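Local coordinates for protein reducing end xylose-releasing exo-oligoxylanase (Paenibacillus barengoltzii G22, PDB 5YXT) that probably hydrolyses xylo-oligosaccharides from their reducing end, releasing xylose, as an exo-acting enzyme of glycoside hydrolase family 8, at residues 89-92 / 93-96; 152-155 / 156-159. All coordinates share one frame; numbering follows the deposited sequence.

From the N terminus, interaction 1 comes first, in helix 84-98, which packs against helix 68-80 and the strands 48-51 and 55-60. The chain then passes through strand 112-113 and helix 126-143 before reaching interaction 2, at the start of helix 152-165. Neither contact closes a loop, since each joins successive turns of one helix. The contacts follow one another in series, neither enclosing nor crossing the other, with centres about 14 Å apart. They nevertheless meet in space, where W91 CZ2 packs 3.7 Å from Q155 OE1. Close by, the hydroxyl of Y152 hydrogen-bonds D88 and Q84, tying the two helices together.

Interaction 1. Residues 89-92 / 93-96; sequences RIWK and WTVT
W93 returns its backbone N to R89 O in a nearly straight hydrogen bond (3.1 Å, 175°), while its indole leaves the contact to meet the rings of Y57 and Y97. One residue on, T94 grips a single acceptor twice. Its backbone N approaches I90 O in the carbonyl plane, whereas T94 OG1 donates to I90 O from above that plane at 2.9 Å. With OG1 set beside its own backbone N (chi1 -63°), the buried hydroxyl can turn back to this carbonyl, and the methyl T94 CG2 is left to approach W91 CZ3 obliquely at 3.9 Å. V95 adds a contact over the ring face: V95 CG2 sits above the indole, 3.6 Å from the centroid of the six-membered ring of W91 and 20° off the normal, a CH-pi interaction between residues four apart. The ring's NE1 is bonded elsewhere, to P149 O, which helps fix its rotation. At T96 the hydroxyl lies within reach of both K92 O and W93 O, with one proton to offer. The methyl T96 CG2 touches the bent lysine chain at K92 CD, 3.6 Å away. Such i to i+4 pairing, with a threonine hydroxyl returned to the preceding turn, is classic alpha-helical packing, here in one helix of the (alpha/alpha)6 barrel characteristic of family 8.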
# COMPACT_ATOMS: atom_id res chain seq x y z
N ARG C 89 12.48 -31.12 -32.45
CA ARG C 89 13.67 -31.76 -31.93
C ARG C 89 13.44 -32.28 -30.52
O ARG C 89 13.79 -33.42 -30.20
CB ARG C 89 14.84 -30.78 -31.97
CG ARG C 89 15.48 -30.61 -33.36
CD ARG C 89 16.43 -29.43 -33.37
NE ARG C 89 17.21 -29.30 -34.61
CZ ARG C 89 18.33 -29.97 -34.86
NH1 ARG C 89 18.97 -29.77 -36.02
NH2 ARG C 89 18.82 -30.84 -33.98
N ILE C 90 12.84 -31.46 -29.65
CA ILE C 90 12.57 -31.88 -28.28
C ILE C 90 11.59 -33.05 -28.27
O ILE C 90 11.81 -34.08 -27.62
CB ILE C 90 12.04 -30.71 -27.44
CG1 ILE C 90 13.06 -29.55 -27.39
CG2 ILE C 90 11.68 -31.18 -26.03
CD1 ILE C 90 12.58 -28.31 -26.59
N TRP C 91 10.49 -32.91 -29.02
CA TRP C 91 9.48 -33.96 -29.05
C TRP C 91 10.06 -35.26 -29.61
O TRP C 91 9.70 -36.34 -29.14
CB TRP C 91 8.28 -33.50 -29.87
CG TRP C 91 7.18 -34.52 -29.96
CD1 TRP C 91 6.62 -35.02 -31.11
CD2 TRP C 91 6.49 -35.16 -28.87
NE1 TRP C 91 5.64 -35.93 -30.80
CE2 TRP C 91 5.54 -36.04 -29.44
CE3 TRP C 91 6.60 -35.09 -27.48
CZ2 TRP C 91 4.70 -36.84 -28.66
CZ3 TRP C 91 5.76 -35.88 -26.70
CH2 TRP C 91 4.82 -36.75 -27.30
N LYS C 92 10.98 -35.17 -30.57
CA LYS C 92 11.58 -36.38 -31.13
C LYS C 92 12.43 -37.11 -30.10
O LYS C 92 12.31 -38.33 -29.95
CB LYS C 92 12.42 -36.03 -32.36
CG LYS C 92 12.92 -37.26 -33.15
CD LYS C 92 11.88 -38.37 -33.18
CE LYS C 92 11.98 -39.23 -34.44
NZ LYS C 92 11.09 -40.44 -34.36
N TRP C 93 13.29 -36.38 -29.39
CA TRP C 93 14.06 -36.99 -28.30
C TRP C 93 13.13 -37.64 -27.29
O TRP C 93 13.40 -38.75 -26.80
CB TRP C 93 14.91 -35.92 -27.62
CG TRP C 93 16.14 -36.39 -26.91
CD1 TRP C 93 17.43 -36.36 -27.38
CD2 TRP C 93 16.22 -36.93 -25.58
NE1 TRP C 93 18.29 -36.86 -26.43
CE2 TRP C 93 17.57 -37.21 -25.32
CE3 TRP C 93 15.27 -37.22 -24.59
CZ2 TRP C 93 18.00 -37.75 -24.10
CZ3 TRP C 93 15.70 -37.75 -23.39
CH2 TRP C 93 17.05 -38.01 -23.16
N THR C 94 12.02 -36.97 -26.98
CA THR C 94 11.09 -37.44 -25.97
C THR C 94 10.48 -38.77 -26.35
O THR C 94 10.47 -39.72 -25.56
CB THR C 94 10.01 -36.37 -25.73
OG1 THR C 94 10.64 -35.18 -25.23
CG2 THR C 94 8.97 -36.85 -24.73
N VAL C 95 9.99 -38.88 -27.58
CA VAL C 95 9.36 -40.13 -28.01
C VAL C 95 10.39 -41.25 -28.10
O VAL C 95 10.09 -42.41 -27.77
CB VAL C 95 8.62 -39.91 -29.34
CG1 VAL C 95 8.04 -41.23 -29.85
CG2 VAL C 95 7.52 -38.86 -29.15
N THR C 96 11.61 -40.93 -28.53
CA THR C 96 12.56 -42.00 -28.81
C THR C 96 13.14 -42.61 -27.54
O THR C 96 13.40 -43.82 -27.51
CB THR C 96 13.70 -41.49 -29.70
OG1 THR C 96 14.44 -40.48 -29.00
CG2 THR C 96 13.15 -40.91 -30.98

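Interaction 2. Residues 152-155 / 156-159; sequences YGTQ and ARDL
The opening turns of helix 152-165 give a clear case of an arginine laid back over its own helix. R157 reaches toward the N-terminal end, and its guanidinium spreads one face over the G153 carbonyl, with R157 CZ 3.3 Å from G153 O. The oxygen lies above the centre of the guanidinium rather than at its edge, an approach made possible by the bend in the arginine chain at chi3 (-64°). The same G153 O takes the straight backbone bond from R157 N at 3.0 Å. G153 has no side chain, which matters because a CB there would crowd R157 NH1. Replacing R157 by alanine would probably leave the G153 carbonyl without its flat cover and T154 OG1 without the nearby R157 NH2. In the helical barrel of this family, the turn packs against helix 126-143 through A156, which meets L136 and L137. On the partly exposed side, the side chains of T154 and D158 extend alongside each other in one direction: T154 CG2 lies 3.5 Å from D158 OD2, while D158 CG sits 3.2 Å from T154 O. The other carboxylate oxygen, OD1, is hydrogen-bonded to the hydroxyl of Y210, and the Q155 amide turns to N151.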
# COMPACT_ATOMS: atom_id res chain seq x y z
N TYR C 152 0.63 -34.14 -34.07
CA TYR C 152 0.60 -33.56 -32.73
C TYR C 152 -0.73 -33.77 -32.02
O TYR C 152 -0.77 -34.21 -30.86
CB TYR C 152 0.89 -32.06 -32.79
CG TYR C 152 2.15 -31.63 -33.53
CD1 TYR C 152 3.41 -32.04 -33.11
CD2 TYR C 152 2.07 -30.78 -34.64
CE1 TYR C 152 4.55 -31.63 -33.77
CE2 TYR C 152 3.21 -30.36 -35.31
CZ TYR C 152 4.45 -30.79 -34.88
OH TYR C 152 5.60 -30.38 -35.53
N GLY C 153 -1.84 -33.41 -32.68
CA GLY C 153 -3.15 -33.51 -32.03
C GLY C 153 -3.52 -34.93 -31.66
O GLY C 153 -4.14 -35.18 -30.62
N THR C 154 -3.13 -35.90 -32.50
CA THR C 154 -3.38 -37.30 -32.17
C THR C 154 -2.54 -37.73 -30.97
O THR C 154 -3.04 -38.36 -30.04
CB THR C 154 -3.09 -38.18 -33.38
OG1 THR C 154 -3.97 -37.80 -34.45
CG2 THR C 154 -3.33 -39.64 -33.03
N GLN C 155 -1.25 -37.37 -30.97
CA GLN C 155 -0.40 -37.69 -29.82
C GLN C 155 -0.98 -37.11 -28.53
O GLN C 155 -0.95 -37.75 -27.48
CB GLN C 155 1.02 -37.18 -30.04
CG GLN C 155 1.73 -37.80 -31.24
CD GLN C 155 2.24 -39.19 -30.94
OE1 GLN C 155 2.42 -39.57 -29.78
NE2 GLN C 155 2.49 -39.96 -32.00
N ALA C 156 -1.53 -35.89 -28.61
CA ALA C 156 -2.06 -35.23 -27.42
C ALA C 156 -3.32 -35.91 -26.90
O ALA C 156 -3.46 -36.18 -25.70
CB ALA C 156 -2.33 -33.76 -27.73
N ARG C 157 -4.27 -36.19 -27.80
CA ARG C 157 -5.50 -36.85 -27.39
C ARG C 157 -5.24 -38.27 -26.89
O ARG C 157 -5.86 -38.71 -25.92
CB ARG C 157 -6.51 -36.84 -28.55
CG ARG C 157 -7.07 -35.43 -28.85
CD ARG C 157 -8.15 -35.45 -29.94
NE ARG C 157 -7.59 -35.90 -31.21
CZ ARG C 157 -7.07 -35.10 -32.13
NH1 ARG C 157 -7.05 -33.79 -31.95
NH2 ARG C 157 -6.58 -35.62 -33.25
N ASP C 158 -4.32 -38.99 -27.54
CA ASP C 158 -3.98 -40.33 -27.05
C ASP C 158 -3.34 -40.25 -25.67
O ASP C 158 -3.65 -41.07 -24.79
CB ASP C 158 -3.03 -41.03 -28.03
CG ASP C 158 -3.71 -41.41 -29.32
OD1 ASP C 158 -4.95 -41.33 -29.40
OD2 ASP C 158 -2.98 -41.80 -30.27
N LEU C 159 -2.44 -39.29 -25.47
CA LEU C 159 -1.85 -39.11 -24.15
C LEU C 159 -2.92 -38.82 -23.10
O LEU C 159 -2.95 -39.44 -22.02
CB LEU C 159 -0.82 -37.99 -24.21
CG LEU C 159 0.11 -37.82 -23.01
CD1 LEU C 159 -0.48 -36.91 -21.95
CD2 LEU C 159 0.38 -39.19 -22.44